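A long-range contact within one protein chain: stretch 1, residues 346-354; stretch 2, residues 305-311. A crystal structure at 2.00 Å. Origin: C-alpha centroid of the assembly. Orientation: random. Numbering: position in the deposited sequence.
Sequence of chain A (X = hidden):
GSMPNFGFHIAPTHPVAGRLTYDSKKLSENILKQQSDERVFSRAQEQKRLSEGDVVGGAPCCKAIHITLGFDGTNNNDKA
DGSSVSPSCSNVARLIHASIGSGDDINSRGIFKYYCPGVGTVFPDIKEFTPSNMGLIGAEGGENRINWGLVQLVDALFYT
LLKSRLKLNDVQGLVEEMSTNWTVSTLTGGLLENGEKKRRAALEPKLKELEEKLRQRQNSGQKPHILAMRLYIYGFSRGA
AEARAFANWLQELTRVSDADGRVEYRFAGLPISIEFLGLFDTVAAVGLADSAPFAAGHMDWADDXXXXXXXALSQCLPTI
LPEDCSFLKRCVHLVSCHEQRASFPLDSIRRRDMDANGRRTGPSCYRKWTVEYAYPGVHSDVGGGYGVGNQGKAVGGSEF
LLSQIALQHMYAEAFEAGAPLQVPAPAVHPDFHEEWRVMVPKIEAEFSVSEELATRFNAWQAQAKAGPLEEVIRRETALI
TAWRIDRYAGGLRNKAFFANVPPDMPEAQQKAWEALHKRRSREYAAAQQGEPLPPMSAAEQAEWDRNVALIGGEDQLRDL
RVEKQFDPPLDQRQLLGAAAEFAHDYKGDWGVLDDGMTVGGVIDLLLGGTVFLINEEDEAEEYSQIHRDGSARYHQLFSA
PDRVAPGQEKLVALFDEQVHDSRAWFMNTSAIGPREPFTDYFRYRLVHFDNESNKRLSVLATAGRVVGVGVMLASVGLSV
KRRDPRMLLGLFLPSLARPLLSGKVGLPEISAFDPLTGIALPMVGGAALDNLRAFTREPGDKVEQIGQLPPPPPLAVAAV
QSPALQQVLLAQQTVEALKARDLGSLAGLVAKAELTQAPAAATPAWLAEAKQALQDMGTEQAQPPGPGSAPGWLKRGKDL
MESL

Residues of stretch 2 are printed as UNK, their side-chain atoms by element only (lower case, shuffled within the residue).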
# COMPACT_ATOMS: atom_id res chain seq x y z
N LEU A 346 1.74 -8.67 2.46
CA LEU A 346 1.80 -7.81 3.62
C LEU A 346 3.25 -7.59 4.03
O LEU A 346 4.09 -8.49 3.94
CB LEU A 346 1.01 -8.46 4.77
CG LEU A 346 0.97 -7.70 6.09
CD1 LEU A 346 0.27 -6.34 5.95
CD2 LEU A 346 0.27 -8.55 7.14
N ASP A 347 3.57 -6.37 4.44
CA ASP A 347 4.77 -6.17 5.23
C ASP A 347 4.40 -5.93 6.68
O ASP A 347 3.89 -4.87 7.04
CB ASP A 347 5.62 -5.00 4.69
CG ASP A 347 6.78 -5.47 3.84
OD1 ASP A 347 6.58 -5.67 2.63
OD2 ASP A 347 7.91 -5.63 4.38
N SER A 348 4.67 -6.92 7.51
CA SER A 348 4.53 -6.74 8.95
C SER A 348 5.57 -5.73 9.46
O SER A 348 6.58 -5.49 8.81
CB SER A 348 4.72 -8.09 9.65
OG SER A 348 4.69 -7.96 11.07
N ILE A 349 5.33 -5.13 10.62
CA ILE A 349 6.33 -4.26 11.22
C ILE A 349 7.20 -5.03 12.21
O ILE A 349 8.00 -4.43 12.94
CB ILE A 349 5.71 -3.07 11.95
CG1 ILE A 349 4.72 -3.55 13.01
CG2 ILE A 349 5.04 -2.12 10.96
CD1 ILE A 349 4.38 -2.49 14.02
N ARG A 350 7.02 -6.35 12.23
CA ARG A 350 7.90 -7.26 12.99
C ARG A 350 9.27 -7.38 12.32
O ARG A 350 9.39 -7.36 11.09
CB ARG A 350 7.30 -8.68 13.12
CG ARG A 350 7.73 -9.47 14.38
CD ARG A 350 7.02 -10.82 14.48
NE ARG A 350 7.53 -11.80 13.51
CZ ARG A 350 6.84 -12.85 13.09
NH1 ARG A 350 5.61 -13.04 13.54
NH2 ARG A 350 7.36 -13.69 12.21
N ARG A 351 10.31 -7.49 13.14
CA ARG A 351 11.68 -7.57 12.63
C ARG A 351 12.64 -8.02 13.75
O ARG A 351 12.32 -7.93 14.94
CB ARG A 351 12.11 -6.21 12.08
CG ARG A 351 12.77 -5.30 13.11
CD ARG A 351 11.81 -4.74 14.16
NE ARG A 351 12.54 -3.84 15.06
CZ ARG A 351 13.19 -4.24 16.15
NH1 ARG A 351 13.20 -5.52 16.49
NH2 ARG A 351 13.84 -3.36 16.91
N ARG A 352 13.82 -8.48 13.36
CA ARG A 352 14.84 -8.85 14.33
C ARG A 352 15.63 -7.63 14.80
O ARG A 352 15.87 -6.70 14.01
CB ARG A 352 15.78 -9.89 13.72
CG ARG A 352 15.05 -11.09 13.12
CD ARG A 352 16.04 -12.12 12.59
NE ARG A 352 16.85 -12.65 13.68
CZ ARG A 352 18.05 -13.22 13.54
NH1 ARG A 352 18.61 -13.32 12.33
NH2 ARG A 352 18.69 -13.66 14.62
N ASP A 353 16.02 -7.60 16.07
CA ASP A 353 16.93 -6.55 16.56
C ASP A 353 18.19 -6.54 15.73
O ASP A 353 18.57 -7.56 15.15
CB ASP A 353 17.31 -6.77 18.03
CG ASP A 353 16.19 -6.44 18.98
OD1 ASP A 353 15.20 -5.80 18.54
OD2 ASP A 353 16.29 -6.81 20.16
N MSE A 354 18.86 -5.40 15.69
CA MSE A 354 20.00 -5.26 14.80
C MSE A 354 20.84 -4.04 15.17
O MSE A 354 20.65 -2.96 14.62
CB MSE A 354 19.48 -5.12 13.36
CG MSE A 354 20.53 -4.86 12.31
SE MSE A 354 19.71 -3.71 10.99
CE MSE A 354 19.49 -5.06 9.64
N UNK A 305 13.75 -0.74 3.57
CA UNK A 305 13.15 0.48 4.11
C UNK A 305 11.77 0.26 4.75
O UNK A 305 11.12 1.19 5.20
c UNK A 305 14.53 2.00 2.62
c UNK A 305 13.10 1.61 3.05
o UNK A 305 12.39 1.15 1.89
N UNK A 306 11.33 -0.99 4.82
CA UNK A 306 10.07 -1.27 5.49
C UNK A 306 10.28 -1.40 6.99
O UNK A 306 9.38 -1.15 7.79
se UNK A 306 7.68 -0.99 3.30
c UNK A 306 8.88 0.40 2.65
c UNK A 306 9.00 -2.42 3.47
c UNK A 306 9.44 -2.55 4.94
N UNK A 307 11.49 -1.83 7.35
CA UNK A 307 11.88 -1.97 8.75
C UNK A 307 11.69 -0.63 9.45
O UNK A 307 12.22 0.39 8.99
n UNK A 307 15.70 -5.15 11.60
c UNK A 307 13.85 -2.79 10.13
c UNK A 307 15.95 -3.99 12.21
n UNK A 307 15.82 -2.85 11.54
c UNK A 307 15.39 -2.78 10.15
c UNK A 307 13.35 -2.36 8.79
n UNK A 307 16.32 -3.97 13.48
N UNK A 308 10.93 -0.60 10.55
CA UNK A 308 10.67 0.67 11.21
C UNK A 308 12.00 1.27 11.72
O UNK A 308 12.96 0.52 11.95
c UNK A 308 7.48 0.09 13.43
c UNK A 308 8.20 0.13 12.10
c UNK A 308 9.66 0.51 12.35
c UNK A 308 7.46 1.09 11.19
N UNK A 309 12.07 2.61 11.85
CA UNK A 309 13.33 3.22 12.32
C UNK A 309 13.78 2.69 13.67
O UNK A 309 12.95 2.55 14.59
c UNK A 309 11.94 4.93 11.39
c UNK A 309 12.97 4.71 12.45
c UNK A 309 11.12 3.62 11.37
N UNK A 310 15.07 2.37 13.79
CA UNK A 310 15.64 1.94 15.05
C UNK A 310 16.25 3.13 15.78
O UNK A 310 16.95 3.94 15.18
c UNK A 310 16.69 0.85 14.85
o UNK A 310 16.57 -1.46 14.30
o UNK A 310 15.20 -0.73 15.85
c UNK A 310 16.11 -0.55 15.00
N UNK A 311 15.95 3.22 17.07
CA UNK A 311 16.49 4.28 17.89
C UNK A 311 17.92 3.95 18.27
O UNK A 311 18.30 2.77 18.35
c UNK A 311 14.14 4.74 18.86
o UNK A 311 12.85 6.05 17.33
c UNK A 311 15.63 4.46 19.14
c UNK A 311 13.91 5.98 17.99
o UNK A 311 14.79 6.88 17.95
O HOH W 1 9.68 -3.03 11.40
O HOH W 2 12.68 -1.31 14.18

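Position 305 carries three side-chain atoms, a carbon bearing one oxygen and one carbon, and none of them reaches stretch 1. That branched hydroxyl is threonine. The oxygen of Thr 305 is satisfied elsewhere in the structure.

Position 306 has an unbranched chain of two carbons, a selenium and a last carbon. Its CA-to-CB bond points toward stretch 1, and its CB comes 3.5 Å from OD2 of Asp 347; the end of the chain then leads away, so the contact is made by the base of the side chain. This is selenomethionine, Met 306.

Position 307 shows three carbons, a nitrogen, and a carbon carrying two more nitrogens. The side chain leaves its backbone sideways, but its first three torsions are all t, and this extension brings its end to stretch 1. The two terminal nitrogens of position 307 both donate to the backbone O of Arg 352, at 2.9 and 2.8 Å, a fork that holds the acceptor near the plane of the group. SE of Met 354 lies over one face and CG of Arg 351 over the opposite one. The group is a guanidinium, and the residue is Arg 307.

Position 308 has four carbons forked at the second. It points toward stretch 1 and packs a branch-end carbon against CB of Ile 349 at 3.9 Å. This is the pattern of leucine, Leu 308. Water 1 joins the same two residues, donating to Ile 349 O at 2.7 Å and accepting from Leu 308 N at 2.9 Å.

Position 309 closes three carbons onto its own backbone nitrogen and does not reach stretch 1. It is Pro 309.

Position 310 has two carbons, the second bearing two oxygens. One oxygen of position 310 accepts from Arg 351 NH2 at 3.1 Å in a salt bridge. This short carboxylate is aspartate; that oxygen is OD1 of Asp 310, while OD2 takes Arg 307 NH2 at 2.7 Å.

Position 311 is one carbon longer before its two oxygens, and is out of reach. It is Glu 311, its carboxylate bonded elsewhere in the structure.

The contact works by one carboxylate, Asp 310, offering an oxygen to each of two arginines. Arg 307 NH2 and Arg 351 NE sit 4.1 Å apart; Asp 353 OD1 adds a salt bridge to Arg 351 NH1 at 2.9 Å. Water 2 accepts from Arg 351 NE at 2.7 Å and donates to Leu 308 O at 2.9 Å. The rule to read is that paired cations are tolerated where an acid bridges them, beside a small apolar contact.

Stretch 2, residues 305-311: TMRLPDE
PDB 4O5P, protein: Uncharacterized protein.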